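Local coordinates for protein beta-glucosidase (Saccharopolyspora erythraea D, PDB 5M6G) that probably hydrolyses terminal, non-reducing beta-D-glucosyl residues and releases beta-D-glucose, as a two-domain glycoside hydrolase of family 3, at residues Val414-Asp419 with Leu556-Leu561; Ala496-Thr501 with Val536-Gly541; Val271-Val276 with Thr304-Ser309. All coordinates share one frame; numbering follows the deposited sequence. Where two conformers were deposited one is given.

Contact 1 (Val414-Asp419 with Leu556-Leu561); sequences VLLRND and LLASWL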
ATOM      1  N   VAL A 414      -3.219 -11.364 -15.979  1.00 11.20           N
ATOM      2  CA  VAL A 414      -2.490 -11.173 -17.230  1.00 12.68           C
ATOM      3  C   VAL A 414      -2.234 -12.546 -17.838  1.00 16.12           C
ATOM      4  O   VAL A 414      -1.492 -13.357 -17.266  1.00 13.96           O
ATOM      5  CB  VAL A 414      -1.171 -10.416 -17.028  1.00 10.81           C
ATOM      6  CG1 VAL A 414      -0.450 -10.278 -18.364  1.00 13.44           C
ATOM      7  CG2 VAL A 414      -1.438  -9.050 -16.405  1.00 11.26           C
ATOM      8  N   LEU A 415      -2.847 -12.810 -18.989  1.00 12.46           N
ATOM      9  CA  LEU A 415      -2.622 -14.065 -19.692  1.00 11.77           C
ATOM     10  C   LEU A 415      -1.345 -13.955 -20.527  1.00 14.67           C
ATOM     11  O   LEU A 415      -1.237 -13.101 -21.414  1.00 15.60           O
ATOM     12  CB  LEU A 415      -3.828 -14.418 -20.563  1.00 10.79           C
ATOM     13  CG  LEU A 415      -3.717 -15.746 -21.317  1.00 13.56           C
ATOM     14  CD1 LEU A 415      -3.746 -16.917 -20.331  1.00 14.66           C
ATOM     15  CD2 LEU A 415      -4.830 -15.876 -22.336  1.00 18.39           C
ATOM     16  N   LEU A 416      -0.388 -14.833 -20.250  1.00 13.00           N
ATOM     17  CA  LEU A 416       0.939 -14.764 -20.839  1.00 14.51           C
ATOM     18  C   LEU A 416       1.245 -15.886 -21.819  1.00 14.09           C
ATOM     19  O   LEU A 416       2.059 -15.689 -22.728  1.00 13.16           O
ATOM     20  CB  LEU A 416       1.999 -14.767 -19.733  1.00 14.60           C
ATOM     21  CG  LEU A 416       1.946 -13.553 -18.809  1.00 16.27           C
ATOM     22  CD1 LEU A 416       2.845 -13.756 -17.582  1.00 15.58           C
ATOM     23  CD2 LEU A 416       2.305 -12.267 -19.578  1.00 12.18           C
ATOM     24  N   ARG A 417       0.644 -17.060 -21.638  1.00 15.21           N
ATOM     25  CA  ARG A 417       0.780 -18.168 -22.574  1.00 17.53           C
ATOM     26  C   ARG A 417      -0.526 -18.936 -22.566  1.00 15.97           C
ATOM     27  O   ARG A 417      -1.160 -19.073 -21.517  1.00 15.74           O
ATOM     28  CB  ARG A 417       1.928 -19.120 -22.211  1.00 16.06           C
ATOM     29  CG  ARG A 417       3.325 -18.543 -22.407  1.00 27.29           C
ATOM     30  CD  ARG A 417       3.782 -18.644 -23.868  1.00 25.37           C
ATOM     31  NE  ARG A 417       5.066 -17.984 -24.058  1.00 20.52           N
ATOM     32  CZ  ARG A 417       6.238 -18.581 -23.877  1.00 26.28           C
ATOM     33  NH1 ARG A 417       6.273 -19.857 -23.504  1.00 29.31           N
ATOM     34  NH2 ARG A 417       7.368 -17.911 -24.062  1.00 20.47           N
ATOM     35  N   ASN A 418      -0.926 -19.427 -23.735  1.00 16.83           N
ATOM     36  CA  ASN A 418      -2.127 -20.253 -23.818  1.00 14.19           C
ATOM     37  C   ASN A 418      -2.101 -21.015 -25.130  1.00 20.79           C
ATOM     38  O   ASN A 418      -2.179 -20.401 -26.196  1.00 17.76           O
ATOM     39  CB  ASN A 418      -3.381 -19.391 -23.730  1.00 17.56           C
ATOM     40  CG  ASN A 418      -4.640 -20.209 -23.786  1.00 16.88           C
ATOM     41  OD1 ASN A 418      -4.635 -21.392 -23.445  1.00 16.79           O
ATOM     42  ND2 ASN A 418      -5.730 -19.587 -24.215  1.00 17.53           N
ATOM     43  N   ASP A 419      -2.013 -22.342 -25.065  1.00 19.01           N
ATOM     44  CA  ASP A 419      -2.054 -23.146 -26.281  1.00 18.60           C
ATOM     45  C   ASP A 419      -3.467 -23.555 -26.663  1.00 23.82           C
ATOM     46  O   ASP A 419      -3.647 -24.262 -27.656  1.00 23.41           O
ATOM     47  CB  ASP A 419      -1.161 -24.383 -26.134  1.00 21.51           C
ATOM     48  CG  ASP A 419      -1.694 -25.387 -25.126  1.00 26.37           C
ATOM     49  OD1 ASP A 419      -2.736 -25.120 -24.491  1.00 24.63           O
ATOM     50  OD2 ASP A 419      -1.059 -26.457 -24.963  1.00 22.71           O
ATOM     51  N   LEU A 556      -0.092 -20.001 -18.987  1.00 14.04           N
ATOM     52  CA  LEU A 556       0.483 -19.256 -17.877  1.00 10.83           C
ATOM     53  C   LEU A 556      -0.384 -18.031 -17.646  1.00 13.59           C
ATOM     54  O   LEU A 556      -0.581 -17.229 -18.566  1.00 13.46           O
ATOM     55  CB  LEU A 556       1.928 -18.844 -18.171  1.00 13.83           C
ATOM     56  CG  LEU A 556       2.471 -17.859 -17.134  1.00 14.90           C
ATOM     57  CD1 LEU A 556       2.502 -18.527 -15.755  1.00 14.03           C
ATOM     58  CD2 LEU A 556       3.836 -17.371 -17.537  1.00 14.76           C
ATOM     59  N   LEU A 557      -0.900 -17.891 -16.425  1.00 12.30           N
ATOM     60  CA  LEU A 557      -1.721 -16.753 -16.029  1.00 13.50           C
ATOM     61  C   LEU A 557      -1.069 -16.120 -14.812  1.00 14.66           C
ATOM     62  O   LEU A 557      -0.803 -16.815 -13.825  1.00 13.39           O
ATOM     63  CB  LEU A 557      -3.154 -17.190 -15.712  1.00 13.43           C
ATOM     64  CG  LEU A 557      -4.138 -16.092 -15.271  1.00 16.39           C
ATOM     65  CD1 LEU A 557      -4.633 -15.304 -16.486  1.00 12.40           C
ATOM     66  CD2 LEU A 557      -5.297 -16.703 -14.494  1.00 13.22           C
ATOM     67  N   ALA A 558      -0.761 -14.827 -14.902  1.00  9.33           N
ATOM     68  CA  ALA A 558      -0.181 -14.087 -13.783  1.00  9.20           C
ATOM     69  C   ALA A 558      -1.314 -13.456 -12.985  1.00 11.90           C
ATOM     70  O   ALA A 558      -2.080 -12.649 -13.521  1.00 15.12           O
ATOM     71  CB  ALA A 558       0.793 -13.015 -14.275  1.00 15.82           C
ATOM     72  N   SER A 559      -1.424 -13.818 -11.709  0.51 10.97           N
ATOM     73  CA  SER A 559      -2.526 -13.359 -10.876  0.51 12.21           C
ATOM     74  C   SER A 559      -2.124 -12.305  -9.859  0.51 10.69           C
ATOM     75  O   SER A 559      -3.011 -11.693  -9.250  0.51  9.97           O
ATOM     76  CB  SER A 559      -3.172 -14.542 -10.138  0.51 11.85           C
ATOM     77  OG  SER A 559      -3.820 -15.405 -11.057  0.51 12.14           O
ATOM     78  N   TRP A 560      -0.830 -12.084  -9.660  1.00 12.88           N
ATOM     79  CA  TRP A 560      -0.292 -11.067  -8.724  1.00 12.19           C
ATOM     80  C   TRP A 560      -0.751 -11.450  -7.308  1.00 13.34           C
ATOM     81  O   TRP A 560      -0.623 -12.623  -6.925  1.00 11.18           O
ATOM     82  CB  TRP A 560      -0.667  -9.669  -9.181  1.00 11.30           C
ATOM     83  CG  TRP A 560      -0.455  -9.472 -10.639  1.00 11.15           C
ATOM     84  CD1 TRP A 560      -1.414  -9.276 -11.586  1.00 10.04           C
ATOM     85  CD2 TRP A 560       0.802  -9.500 -11.333  1.00 13.77           C
ATOM     86  NE1 TRP A 560      -0.833  -9.169 -12.834  1.00 12.11           N
ATOM     87  CE2 TRP A 560       0.527  -9.296 -12.704  1.00 12.15           C
ATOM     88  CE3 TRP A 560       2.131  -9.658 -10.926  1.00 10.90           C
ATOM     89  CZ2 TRP A 560       1.538  -9.240 -13.674  1.00 11.34           C
ATOM     90  CZ3 TRP A 560       3.135  -9.614 -11.892  1.00 11.98           C
ATOM     91  CH2 TRP A 560       2.829  -9.406 -13.253  1.00 13.70           C
ATOM     92  N   LEU A 561      -1.241 -10.501  -6.501  1.00 11.51           N
ATOM     93  CA  LEU A 561      -1.716 -10.764  -5.140  1.00 12.04           C
ATOM     94  C   LEU A 561      -3.153 -10.275  -5.070  1.00  8.49           C
ATOM     95  O   LEU A 561      -3.410  -9.125  -4.671  1.00 11.86           O
ATOM     96  CB  LEU A 561      -0.843 -10.071  -4.095  1.00 10.24           C
ATOM     97  CG  LEU A 561       0.635 -10.448  -4.183  1.00 13.20           C
ATOM     98  CD1 LEU A 561       1.501  -9.486  -3.351  1.00  8.57           C
ATOM     99  CD2 LEU A 561       0.839 -11.901  -3.763  1.00 12.95           C
TER
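Leu416 and Leu556 lie side by side and point the same way, with Leu416 CD1 3.7 Å from Leu556 CD2. Leu416 CD1 also meets Ala558 CB at 4.0 Å. Leu416 reaches both because its CG stands anti to the carbonyl carbon (chi1 -64°), and the small Ala558 methyl lets the leucine branch pack directly against it. Further along, Val414 CG2 comes to the edge of the Trp560 indole, in the plane of the ring and 3.6 Å from NE1, while Ala558 CB sits over the rim of one indole face. This end is tightly packed and buried, and Ala151 of helix 146-152 touches both Val414 and Trp560. The other end is looser: Arg417 offers its CB to Leu556 CB at 4.0 Å, then bends at chi2 (-82°) and carries its guanidinium away to a salt bridge with Asp551. Its charge stays out of the core. Leu556 O takes Leu416 N at 2.9 Å and, more weakly, Arg417 N at 3.3 Å. Two residues facing one across antiparallel strands make a classic beta bulge, here on the edge strand 414-418 of the mixed sheet in the C-terminal domain.

Contact 2 (Ala496-Thr501 with Val536-Gly541); sequences AVVGET and VVTVSG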
ATOM      1  N   ALA A 496      -2.026 -25.397 -11.510  1.00 12.22           N
ATOM      2  CA  ALA A 496      -0.998 -25.295 -10.483  1.00 13.40           C
ATOM      3  C   ALA A 496      -0.880 -23.831 -10.079  1.00 12.80           C
ATOM      4  O   ALA A 496      -0.374 -23.011 -10.848  1.00 13.52           O
ATOM      5  CB  ALA A 496       0.340 -25.837 -10.987  1.00 12.53           C
ATOM      6  N   VAL A 497      -1.343 -23.504  -8.879  1.00 12.15           N
ATOM      7  CA  VAL A 497      -1.307 -22.135  -8.378  1.00 11.29           C
ATOM      8  C   VAL A 497      -0.084 -22.041  -7.477  1.00 13.06           C
ATOM      9  O   VAL A 497      -0.103 -22.507  -6.337  1.00 12.38           O
ATOM     10  CB  VAL A 497      -2.598 -21.762  -7.644  1.00 14.60           C
ATOM     11  CG1 VAL A 497      -2.645 -20.253  -7.411  1.00 12.75           C
ATOM     12  CG2 VAL A 497      -3.803 -22.209  -8.452  1.00 10.71           C
ATOM     13  N   VAL A 498       0.980 -21.423  -7.995  1.00 10.88           N
ATOM     14  CA  VAL A 498       2.285 -21.404  -7.346  1.00 11.92           C
ATOM     15  C   VAL A 498       2.681 -19.959  -7.039  1.00 12.71           C
ATOM     16  O   VAL A 498       1.868 -19.039  -7.185  1.00 13.79           O
ATOM     17  CB  VAL A 498       3.333 -22.097  -8.242  1.00 13.07           C
ATOM     18  CG1 VAL A 498       2.944 -23.570  -8.513  1.00 14.19           C
ATOM     19  CG2 VAL A 498       3.479 -21.349  -9.552  1.00  9.63           C
ATOM     20  N   GLY A 499       3.924 -19.742  -6.593  1.00 14.00           N
ATOM     21  CA  GLY A 499       4.463 -18.400  -6.450  1.00 13.98           C
ATOM     22  C   GLY A 499       4.960 -18.123  -5.034  1.00 17.60           C
ATOM     23  O   GLY A 499       5.475 -19.013  -4.348  1.00 15.12           O
ATOM     24  N   GLU A 500       4.805 -16.870  -4.606  1.00 11.50           N
ATOM     25  CA  GLU A 500       5.418 -16.425  -3.366  1.00 10.54           C
ATOM     26  C   GLU A 500       4.459 -16.553  -2.188  1.00 12.58           C
ATOM     27  O   GLU A 500       3.242 -16.608  -2.354  1.00 13.00           O
ATOM     28  CB  GLU A 500       5.866 -14.969  -3.490  1.00 13.23           C
ATOM     29  CG  GLU A 500       6.701 -14.676  -4.721  1.00 13.62           C
ATOM     30  CD  GLU A 500       7.223 -13.247  -4.721  1.00 15.69           C
ATOM     31  OE1 GLU A 500       6.432 -12.312  -4.971  1.00 15.52           O
ATOM     32  OE2 GLU A 500       8.427 -13.071  -4.440  1.00 15.80           O
ATOM     33  N   THR A 501       5.032 -16.591  -0.991  1.00 11.41           N
ATOM     34  CA  THR A 501       4.326 -16.409   0.269  1.00 12.40           C
ATOM     35  C   THR A 501       4.467 -14.955   0.724  1.00 15.09           C
ATOM     36  O   THR A 501       5.279 -14.200   0.173  1.00 14.16           O
ATOM     37  CB  THR A 501       4.879 -17.375   1.317  1.00 12.82           C
ATOM     38  OG1 THR A 501       6.286 -17.179   1.442  1.00 14.72           O
ATOM     39  CG2 THR A 501       4.593 -18.840   0.909  1.00 17.51           C
ATOM     40  N   VAL A 536      -0.561 -22.988 -15.388  1.00 16.46           N
ATOM     41  CA  VAL A 536       0.204 -22.479 -14.261  1.00 14.64           C
ATOM     42  C   VAL A 536      -0.290 -21.076 -13.932  1.00 13.39           C
ATOM     43  O   VAL A 536      -0.471 -20.235 -14.822  1.00 10.20           O
ATOM     44  CB  VAL A 536       1.716 -22.509 -14.549  1.00 17.65           C
ATOM     45  CG1 VAL A 536       2.478 -21.805 -13.440  1.00 11.10           C
ATOM     46  CG2 VAL A 536       2.181 -23.976 -14.687  1.00 13.00           C
ATOM     47  N   VAL A 537      -0.532 -20.833 -12.653  1.00 11.81           N
ATOM     48  CA  VAL A 537      -1.030 -19.556 -12.171  1.00 11.88           C
ATOM     49  C   VAL A 537      -0.029 -19.040 -11.152  1.00 11.57           C
ATOM     50  O   VAL A 537       0.223 -19.702 -10.141  1.00 15.42           O
ATOM     51  CB  VAL A 537      -2.429 -19.699 -11.551  1.00  9.16           C
ATOM     52  CG1 VAL A 537      -2.946 -18.335 -11.102  1.00 12.79           C
ATOM     53  CG2 VAL A 537      -3.377 -20.346 -12.548  1.00 10.82           C
ATOM     54  N   THR A 538       0.572 -17.879 -11.425  1.00 11.41           N
ATOM     55  CA  THR A 538       1.537 -17.310 -10.493  1.00 11.14           C
ATOM     56  C   THR A 538       0.803 -16.356  -9.557  1.00 13.46           C
ATOM     57  O   THR A 538       0.166 -15.396 -10.007  1.00 13.45           O
ATOM     58  CB  THR A 538       2.695 -16.593 -11.203  1.00 11.41           C
ATOM     59  OG1 THR A 538       2.199 -15.566 -12.074  1.00 15.41           O
ATOM     60  CG2 THR A 538       3.553 -17.591 -11.994  1.00 10.05           C
ATOM     61  N   VAL A 539       0.854 -16.653  -8.268  1.00 10.49           N
ATOM     62  CA  VAL A 539       0.445 -15.722  -7.223  1.00 11.41           C
ATOM     63  C   VAL A 539       1.736 -15.157  -6.657  1.00 12.66           C
ATOM     64  O   VAL A 539       2.476 -15.861  -5.960  1.00 12.20           O
ATOM     65  CB  VAL A 539      -0.405 -16.410  -6.146  1.00  9.09           C
ATOM     66  CG1 VAL A 539      -0.627 -15.475  -4.930  1.00 10.16           C
ATOM     67  CG2 VAL A 539      -1.736 -16.816  -6.724  1.00  8.89           C
ATOM     68  N   SER A 540       2.029 -13.898  -6.975  1.00 10.30           N
ATOM     69  CA  SER A 540       3.334 -13.336  -6.656  1.00 10.30           C
ATOM     70  C   SER A 540       3.234 -11.823  -6.634  1.00 12.88           C
ATOM     71  O   SER A 540       2.320 -11.240  -7.215  1.00 13.21           O
ATOM     72  CB  SER A 540       4.387 -13.763  -7.682  1.00 11.85           C
ATOM     73  OG  SER A 540       4.094 -13.213  -8.957  1.00 12.30           O
ATOM     74  N   GLY A 541       4.213 -11.192  -5.997  1.00 10.72           N
ATOM     75  CA  GLY A 541       4.264  -9.743  -5.990  1.00 12.64           C
ATOM     76  C   GLY A 541       5.041  -9.105  -7.123  1.00  8.88           C
ATOM     77  O   GLY A 541       5.217  -7.882  -7.135  1.00 11.19           O
TER
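Val497 CG1 meets Val539 CG2 at 3.6 Å, the two side chains crossing at a slant. Val497 holds CG1 anti to its backbone N, whereas the Val539 branch that touches it is the one anti to its own carbonyl carbon. Val537 CG1 lies farther from Val497 CG1, at 4.2 Å. Beta-branched valines suit these places, since they favour extended backbone and fill the sheet face with short, stiff groups. On the face of Ala496 and Val498, Val498 has the less common valine rotamer (chi1 -60°): CG2 sits between N and the carbonyl carbon, where it reaches Val536 CG1 at 4.0 Å. Gly499 ends the strand with a positive phi that suits glycine, and a beta carbon there would run into Val539 O; that oxygen instead receives Glu500 N at 2.9 Å. Beyond the strand ends, Glu500 stretches out past CG, laying CG against Ser540 CB and bringing OE1 to Gly541 N at 2.7 Å, nearly along the C-O direction. Tyr503 OH also binds OE1, and Arg542 forms a salt bridge with OE2, so the carboxylate is gripped on both oxygens and ties the two outgoing loops together. The strands are neighbours in a beta-alpha-beta unit: helix 518-528 packs on Ala496, Val498 and Val536, Ile465 of helix 465-472 touches Val497 and Val539 on the other face, and strand 555-560 borders 534-539.

Contact 3 (Val271-Val276 with Thr304-Ser309); sequences VGSVMV and TGLVVS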
ATOM      1  N   VAL A 271      -3.657  15.641  -3.062  1.00 15.04           N
ATOM      2  CA  VAL A 271      -3.242  14.710  -2.014  1.00 15.04           C
ATOM      3  C   VAL A 271      -2.916  15.490  -0.746  1.00 12.01           C
ATOM      4  O   VAL A 271      -2.234  16.518  -0.788  1.00 13.54           O
ATOM      5  CB  VAL A 271      -2.057  13.850  -2.500  1.00 14.51           C
ATOM      6  CG1 VAL A 271      -0.754  14.676  -2.616  1.00 11.31           C
ATOM      7  CG2 VAL A 271      -1.872  12.649  -1.594  1.00 11.01           C
ATOM      8  N   GLY A 272      -3.441  15.024   0.389  1.00  9.59           N
ATOM      9  CA  GLY A 272      -3.304  15.795   1.616  1.00 12.15           C
ATOM     10  C   GLY A 272      -1.962  15.643   2.292  1.00 14.26           C
ATOM     11  O   GLY A 272      -1.514  16.556   3.007  1.00 13.81           O
ATOM     12  N   SER A 273      -1.292  14.516   2.066  1.00 12.10           N
ATOM     13  CA  SER A 273      -0.057  14.183   2.762  1.00 10.69           C
ATOM     14  C   SER A 273       0.934  13.569   1.785  1.00 13.99           C
ATOM     15  O   SER A 273       0.543  12.945   0.800  1.00 12.04           O
ATOM     16  CB  SER A 273      -0.319  13.199   3.913  1.00 15.41           C
ATOM     17  OG  SER A 273       0.858  12.975   4.661  1.00 19.28           O
ATOM     18  N   VAL A 274       2.221  13.772   2.063  1.00 12.11           N
ATOM     19  CA  VAL A 274       3.308  13.087   1.369  1.00 14.63           C
ATOM     20  C   VAL A 274       4.216  12.481   2.431  1.00 12.64           C
ATOM     21  O   VAL A 274       4.581  13.161   3.398  1.00 14.94           O
ATOM     22  CB  VAL A 274       4.105  14.038   0.447  1.00 14.26           C
ATOM     23  CG1 VAL A 274       5.374  13.372  -0.029  1.00 12.24           C
ATOM     24  CG2 VAL A 274       3.255  14.467  -0.745  1.00 11.96           C
ATOM     25  N   MET A 275       4.567  11.208   2.268  1.00 10.57           N
ATOM     26  CA  MET A 275       5.462  10.531   3.198  1.00 11.47           C
ATOM     27  C   MET A 275       6.854  10.417   2.584  1.00 13.88           C
ATOM     28  O   MET A 275       6.993  10.020   1.421  1.00 12.76           O
ATOM     29  CB  MET A 275       4.942   9.139   3.570  1.00  8.23           C
ATOM     30  CG  MET A 275       5.843   8.473   4.586  1.00 10.31           C
ATOM     31  SD  MET A 275       5.386   6.787   4.996  1.00 13.45           S
ATOM     32  CE  MET A 275       3.745   7.050   5.645  1.00 14.81           C
ATOM     33  N   VAL A 276       7.890  10.774   3.369  1.00 13.61           N
ATOM     34  CA  VAL A 276       9.264  10.744   2.866  1.00 11.11           C
ATOM     35  C   VAL A 276       9.828   9.325   2.951  1.00 14.13           C
ATOM     36  O   VAL A 276       9.421   8.519   3.795  1.00 14.56           O
ATOM     37  CB  VAL A 276      10.130  11.757   3.644  1.00 14.30           C
ATOM     38  CG1 VAL A 276      11.566  11.812   3.088  1.00 11.68           C
ATOM     39  CG2 VAL A 276       9.486  13.129   3.578  1.00 11.23           C
ATOM     40  N   THR A 304       1.264  22.103  -0.513  1.00 14.44           N
ATOM     41  CA  THR A 304       0.818  22.832   0.673  1.00 19.25           C
ATOM     42  C   THR A 304       0.322  21.917   1.786  1.00 17.04           C
ATOM     43  O   THR A 304      -0.215  22.410   2.790  1.00 15.53           O
ATOM     44  CB  THR A 304      -0.299  23.816   0.317  1.00 18.38           C
ATOM     45  OG1 THR A 304      -1.458  23.090  -0.119  1.00 18.13           O
ATOM     46  CG2 THR A 304       0.136  24.770  -0.765  1.00 22.03           C
ATOM     47  N   GLY A 305       0.474  20.607   1.634  1.00 15.31           N
ATOM     48  CA  GLY A 305      -0.088  19.656   2.566  1.00 14.10           C
ATOM     49  C   GLY A 305       0.885  19.253   3.650  1.00 14.57           C
ATOM     50  O   GLY A 305       1.872  19.934   3.929  1.00 12.25           O
ATOM     51  N   LEU A 306       0.610  18.101   4.250  1.00 14.08           N
ATOM     52  CA  LEU A 306       1.321  17.629   5.431  1.00 13.27           C
ATOM     53  C   LEU A 306       2.413  16.655   5.001  1.00 12.15           C
ATOM     54  O   LEU A 306       2.106  15.585   4.468  1.00 15.82           O
ATOM     55  CB  LEU A 306       0.328  16.949   6.378  1.00 17.55           C
ATOM     56  CG  LEU A 306       0.638  16.603   7.833  1.00 15.48           C
ATOM     57  CD1 LEU A 306      -0.671  16.177   8.503  1.00 10.98           C
ATOM     58  CD2 LEU A 306       1.684  15.510   7.944  1.00 13.64           C
ATOM     59  N   VAL A 307       3.675  17.001   5.256  1.00 14.63           N
ATOM     60  CA  VAL A 307       4.790  16.097   4.976  1.00 10.98           C
ATOM     61  C   VAL A 307       5.083  15.282   6.232  1.00 13.71           C
ATOM     62  O   VAL A 307       5.437  15.838   7.280  1.00 13.28           O
ATOM     63  CB  VAL A 307       6.037  16.868   4.519  1.00 11.98           C
ATOM     64  CG1 VAL A 307       7.180  15.892   4.255  1.00 11.32           C
ATOM     65  CG2 VAL A 307       5.711  17.689   3.293  1.00 11.31           C
ATOM     66  N   VAL A 308       4.948  13.961   6.130  1.00 12.25           N
ATOM     67  CA  VAL A 308       5.147  13.076   7.272  1.00 13.21           C
ATOM     68  C   VAL A 308       6.367  12.199   7.021  1.00 13.19           C
ATOM     69  O   VAL A 308       6.639  11.801   5.880  1.00  9.98           O
ATOM     70  CB  VAL A 308       3.880  12.236   7.548  1.00 12.54           C
ATOM     71  CG1 VAL A 308       3.562  11.317   6.373  1.00 10.01           C
ATOM     72  CG2 VAL A 308       4.011  11.451   8.855  1.00 11.44           C
ATOM     73  N   SER A 309       7.117  11.914   8.087  1.00 11.60           N
ATOM     74  CA  SER A 309       8.243  10.997   7.991  1.00 13.53           C
ATOM     75  C   SER A 309       7.758   9.548   7.893  1.00 14.17           C
ATOM     76  O   SER A 309       6.595   9.235   8.166  1.00 12.26           O
ATOM     77  CB  SER A 309       9.169  11.142   9.204  1.00 10.72           C
ATOM     78  OG  SER A 309       8.728  10.342  10.297  1.00 11.85           O
TER
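Strands 273-276 and 306-308 run parallel, their axes 4.7 Å apart and 23° from exact alignment. The ladder begins with Leu306 N on Gly272 O and continues through Val274 to Val276 N, which binds Val308 O at 3.0 Å. Gly305 fits at the entrance because a beta carbon there would collide with Gly272 O. Leu306 O is gripped twice, by Val274 N at 3.0 Å and by Ser273 OG at 2.9 Å, the two donors reaching it from opposite faces of the carbonyl plane. Ser273 manages this by holding OG anti to its own backbone N (chi1 -175°), which also sets OG 3.6 Å from Val308 CG1. An alanine here would probably cost Leu306 O one of its two donors and leave a small gap beside the Val308 methyl. The two strands share a parallel sheet with 229-233 in the N-terminal domain, whose family belongs to the TIM-barrel clan, and Trp176 covers the face formed by Ser273, Leu306 and Val308. Val308 turns CG1 between its N and carbonyl carbon (chi1 63°), bringing it to Met275 CB at 3.8 Å. Met275, unbranched and flexible, extends to SD and then bends at chi3, and its side chain lines the sorbitol pocket beside Lys231 and Asp310. On the reverse face Val276 CG2 meets Val307 CG1 at 3.7 Å, while Val293 and Leu297 of helix 290-300 pack on Val307.

In the fold
Contact 3 comes first along the chain and lies in the N-terminal domain; contacts 1 and 2 follow in the C-terminal domain, on the opposite side of the chain's centre. Contacts 1 and 2 share one mixed sheet, with centres 10 Å apart: strands 534-539 and 555-560 are neighbours, joined by probable bonds such as Ser559 N to Thr538 O at 2.8 Å. Strand 414-418 edges the sheet, and both strands of contact 2 fall in sequence between the two of contact 1. Contact 3 is about 35 Å from contact 2 between centres. The sorbitol pocket draws residues from both domains, Met275 in one and Glu505 in the other, consistent with a site where the domains meet.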